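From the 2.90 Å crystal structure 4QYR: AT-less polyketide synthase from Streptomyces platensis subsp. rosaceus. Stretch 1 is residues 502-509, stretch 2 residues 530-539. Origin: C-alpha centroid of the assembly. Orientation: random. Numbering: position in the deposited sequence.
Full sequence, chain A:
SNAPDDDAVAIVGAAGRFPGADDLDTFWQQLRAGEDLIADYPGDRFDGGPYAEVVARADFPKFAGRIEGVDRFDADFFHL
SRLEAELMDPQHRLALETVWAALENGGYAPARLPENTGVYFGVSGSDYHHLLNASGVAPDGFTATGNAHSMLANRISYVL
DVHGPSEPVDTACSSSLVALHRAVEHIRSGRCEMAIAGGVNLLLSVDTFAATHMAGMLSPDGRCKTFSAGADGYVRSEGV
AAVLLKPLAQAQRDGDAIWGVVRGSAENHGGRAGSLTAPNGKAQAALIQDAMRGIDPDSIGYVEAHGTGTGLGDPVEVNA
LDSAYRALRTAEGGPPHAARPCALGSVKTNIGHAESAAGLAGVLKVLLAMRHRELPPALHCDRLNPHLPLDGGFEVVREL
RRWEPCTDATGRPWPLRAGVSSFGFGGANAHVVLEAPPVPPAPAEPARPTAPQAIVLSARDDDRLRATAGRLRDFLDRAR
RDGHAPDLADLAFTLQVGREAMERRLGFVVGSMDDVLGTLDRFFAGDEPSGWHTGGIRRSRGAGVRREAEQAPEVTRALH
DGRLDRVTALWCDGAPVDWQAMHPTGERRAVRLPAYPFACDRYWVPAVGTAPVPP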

# COMPACT_ATOMS: atom_id res chain seq x y z
N MSE A 502 0.15 31.46 -11.16
CA MSE A 502 1.35 31.06 -11.86
C MSE A 502 2.14 32.23 -12.43
O MSE A 502 1.88 33.39 -12.10
CB MSE A 502 0.97 30.07 -12.96
CG MSE A 502 0.19 28.91 -12.38
SE MSE A 502 -0.27 27.47 -13.61
CE MSE A 502 -2.21 27.74 -13.61
N GLU A 503 3.11 31.90 -13.28
CA GLU A 503 4.15 32.84 -13.70
C GLU A 503 3.55 33.96 -14.52
O GLU A 503 3.71 35.12 -14.17
CB GLU A 503 5.24 32.11 -14.49
CG GLU A 503 6.28 31.37 -13.63
CD GLU A 503 5.91 29.92 -13.28
OE1 GLU A 503 4.72 29.53 -13.43
OE2 GLU A 503 6.82 29.16 -12.86
N ARG A 504 2.86 33.62 -15.61
CA ARG A 504 2.23 34.63 -16.46
C ARG A 504 0.79 34.85 -16.00
O ARG A 504 0.04 33.88 -15.81
CB ARG A 504 2.28 34.20 -17.93
CG ARG A 504 3.62 34.44 -18.63
CD ARG A 504 4.27 35.78 -18.26
NE ARG A 504 3.73 36.89 -19.06
CZ ARG A 504 4.20 38.14 -19.03
NH1 ARG A 504 5.23 38.46 -18.26
NH2 ARG A 504 3.64 39.08 -19.80
N ARG A 505 0.40 36.10 -15.80
CA ARG A 505 -0.91 36.41 -15.20
C ARG A 505 -1.76 37.36 -16.06
O ARG A 505 -1.26 38.29 -16.68
CB ARG A 505 -0.71 37.01 -13.79
CG ARG A 505 0.07 36.11 -12.83
CD ARG A 505 0.06 36.61 -11.38
NE ARG A 505 0.80 35.69 -10.49
CZ ARG A 505 0.90 35.80 -9.17
NH1 ARG A 505 0.31 36.79 -8.51
NH2 ARG A 505 1.59 34.89 -8.48
N LEU A 506 -3.07 37.08 -16.08
CA LEU A 506 -4.11 37.96 -16.64
C LEU A 506 -5.11 38.35 -15.55
O LEU A 506 -5.51 37.50 -14.75
CB LEU A 506 -4.86 37.25 -17.78
CG LEU A 506 -6.13 37.88 -18.36
CD1 LEU A 506 -5.86 39.24 -18.92
CD2 LEU A 506 -6.71 37.01 -19.45
N GLY A 507 -5.54 39.60 -15.53
CA GLY A 507 -6.56 40.02 -14.58
C GLY A 507 -7.41 41.18 -15.09
O GLY A 507 -6.93 42.02 -15.86
N PHE A 508 -8.67 41.23 -14.66
CA PHE A 508 -9.56 42.35 -14.98
C PHE A 508 -10.78 42.35 -14.08
O PHE A 508 -10.92 41.45 -13.27
CB PHE A 508 -9.97 42.32 -16.45
CG PHE A 508 -10.68 41.08 -16.89
CD1 PHE A 508 -12.04 41.09 -17.13
CD2 PHE A 508 -9.98 39.90 -17.11
CE1 PHE A 508 -12.70 39.95 -17.56
CE2 PHE A 508 -10.63 38.76 -17.54
CZ PHE A 508 -11.99 38.78 -17.76
N VAL A 509 -11.64 43.36 -14.20
CA VAL A 509 -12.80 43.50 -13.31
C VAL A 509 -14.12 43.67 -14.08
O VAL A 509 -14.23 44.53 -14.96
CB VAL A 509 -12.64 44.70 -12.34
CG1 VAL A 509 -13.88 44.88 -11.50
CG2 VAL A 509 -11.43 44.50 -11.45
N SER A 530 -7.63 46.74 -23.44
CA SER A 530 -8.62 47.78 -23.23
C SER A 530 -9.38 47.43 -21.96
O SER A 530 -10.46 46.84 -22.00
CB SER A 530 -9.55 47.89 -24.44
OG SER A 530 -10.10 46.63 -24.79
N GLY A 531 -8.78 47.76 -20.81
CA GLY A 531 -9.39 47.50 -19.52
C GLY A 531 -9.06 46.15 -18.91
O GLY A 531 -9.69 45.71 -17.94
N TRP A 532 -8.07 45.46 -19.48
CA TRP A 532 -7.52 44.28 -18.84
C TRP A 532 -6.03 44.45 -18.64
O TRP A 532 -5.41 45.30 -19.27
CB TRP A 532 -7.84 43.00 -19.63
CG TRP A 532 -7.00 42.72 -20.86
CD1 TRP A 532 -5.69 42.33 -20.90
CD2 TRP A 532 -7.45 42.73 -22.23
NE1 TRP A 532 -5.28 42.14 -22.21
CE2 TRP A 532 -6.35 42.37 -23.04
CE3 TRP A 532 -8.68 43.01 -22.84
CZ2 TRP A 532 -6.44 42.30 -24.42
CZ3 TRP A 532 -8.76 42.94 -24.22
CH2 TRP A 532 -7.65 42.59 -24.99
N HIS A 533 -5.46 43.66 -17.74
CA HIS A 533 -4.06 43.80 -17.35
C HIS A 533 -3.28 42.52 -17.66
O HIS A 533 -3.86 41.46 -17.85
CB HIS A 533 -3.98 44.14 -15.86
CG HIS A 533 -4.72 45.39 -15.49
ND1 HIS A 533 -4.25 46.65 -15.79
CD2 HIS A 533 -5.92 45.57 -14.89
CE1 HIS A 533 -5.11 47.56 -15.36
NE2 HIS A 533 -6.14 46.93 -14.81
N THR A 534 -1.95 42.63 -17.74
CA THR A 534 -1.08 41.50 -18.04
C THR A 534 0.15 41.55 -17.13
O THR A 534 0.67 42.63 -16.85
CB THR A 534 -0.66 41.51 -19.53
OG1 THR A 534 -1.59 40.72 -20.28
CG2 THR A 534 0.77 40.97 -19.75
N GLY A 535 0.61 40.39 -16.66
CA GLY A 535 1.76 40.37 -15.78
C GLY A 535 2.57 39.09 -15.80
O GLY A 535 2.16 38.10 -16.41
N GLY A 536 3.71 39.11 -15.12
CA GLY A 536 4.58 37.95 -15.12
C GLY A 536 5.55 37.83 -13.97
O GLY A 536 5.73 38.76 -13.19
N ILE A 537 6.14 36.64 -13.84
CA ILE A 537 7.26 36.33 -12.95
C ILE A 537 7.94 35.10 -13.54
O ILE A 537 7.57 34.66 -14.63
CB ILE A 537 6.84 35.98 -11.48
CG1 ILE A 537 5.52 36.66 -11.05
CG2 ILE A 537 7.97 36.34 -10.50
CD1 ILE A 537 5.28 36.63 -9.56
N ARG A 538 8.93 34.54 -12.84
CA ARG A 538 9.23 33.10 -12.93
C ARG A 538 10.16 32.73 -11.78
O ARG A 538 10.80 33.61 -11.20
CB ARG A 538 9.83 32.70 -14.28
CG ARG A 538 9.99 31.19 -14.42
CD ARG A 538 10.29 30.74 -15.83
NE ARG A 538 11.02 29.47 -15.81
CZ ARG A 538 11.91 29.10 -16.74
NH1 ARG A 538 12.18 29.90 -17.75
NH2 ARG A 538 12.52 27.93 -16.63
N ARG A 539 10.22 31.43 -11.47
CA ARG A 539 10.94 30.86 -10.32
C ARG A 539 10.26 31.22 -9.01
O ARG A 539 10.32 30.45 -8.05
CB ARG A 539 12.41 31.32 -10.28
CG ARG A 539 13.31 30.69 -11.33
CD ARG A 539 14.77 30.68 -10.86
NE ARG A 539 15.05 29.52 -10.00
CZ ARG A 539 16.27 29.17 -9.60
NH1 ARG A 539 16.42 28.09 -8.82
NH2 ARG A 539 17.34 29.88 -9.95

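The two stretches pair as antiparallel strands, their axes inclined at 164° and 4.8 Å apart at closest approach. Met-502, a selenomethionine, points away from the partner; within stretch 1 its carbonyl accepts a hydrogen bond, Arg-505 NE to Met-502 O at 3.0 Å, which ties the long arginine back to its own chain.

Glu-503 lies before the strand proper. Its O accepts a weak hydrogen bond from Ile-537 N (2.9 Å, bent to 121°) and also meets Gly-536 CA in a 3.1 Å CA-H...O contact. The aliphatic part of its side chain packs on the backbone of stretch 2, with Glu-503 CG 3.5 Å from Arg-538 CA.

Arg-504 starts away from the partner, yet its flexible chain curls back, so that Gly-535 O and Gly-536 N lie over one face of the guanidinium. Arg-504 NH1 comes within 3.2 Å of Gly-536 CA; a side chain at Gly-536 would run into that nitrogen, so glycine suits the place.

Arg-505 and Gly-535 form the tightest rung: Arg-505 N to Gly-535 O is 2.7 Å and nearly straight, and Gly-535 N to Arg-505 O is 2.8 Å. The extended arginine side chain stands out from the sheet, and Ile-537 CD1 lies over one face of its guanidinium, 4.2 Å from Arg-505 NH2.

Leu-506 turns to the opposite face of the sheet, where a branched apolar side chain can pack beside an aromatic one: Leu-506 CD1 is 3.7 Å from Trp-532 CD1.

Gly-507 pairs with His-533 through unequal bonds, Gly-507 O accepting from His-533 N at 2.9 Å while Gly-507 N reaches His-533 O only weakly at 3.4 Å.

Phe-508 shares the face of Leu-506. Phe-508 CB approaches Trp-532 CB to 3.9 Å, and both aromatic side chains then lead away, so their bases make the contact. Val-509 continues the strand without touching stretch 2.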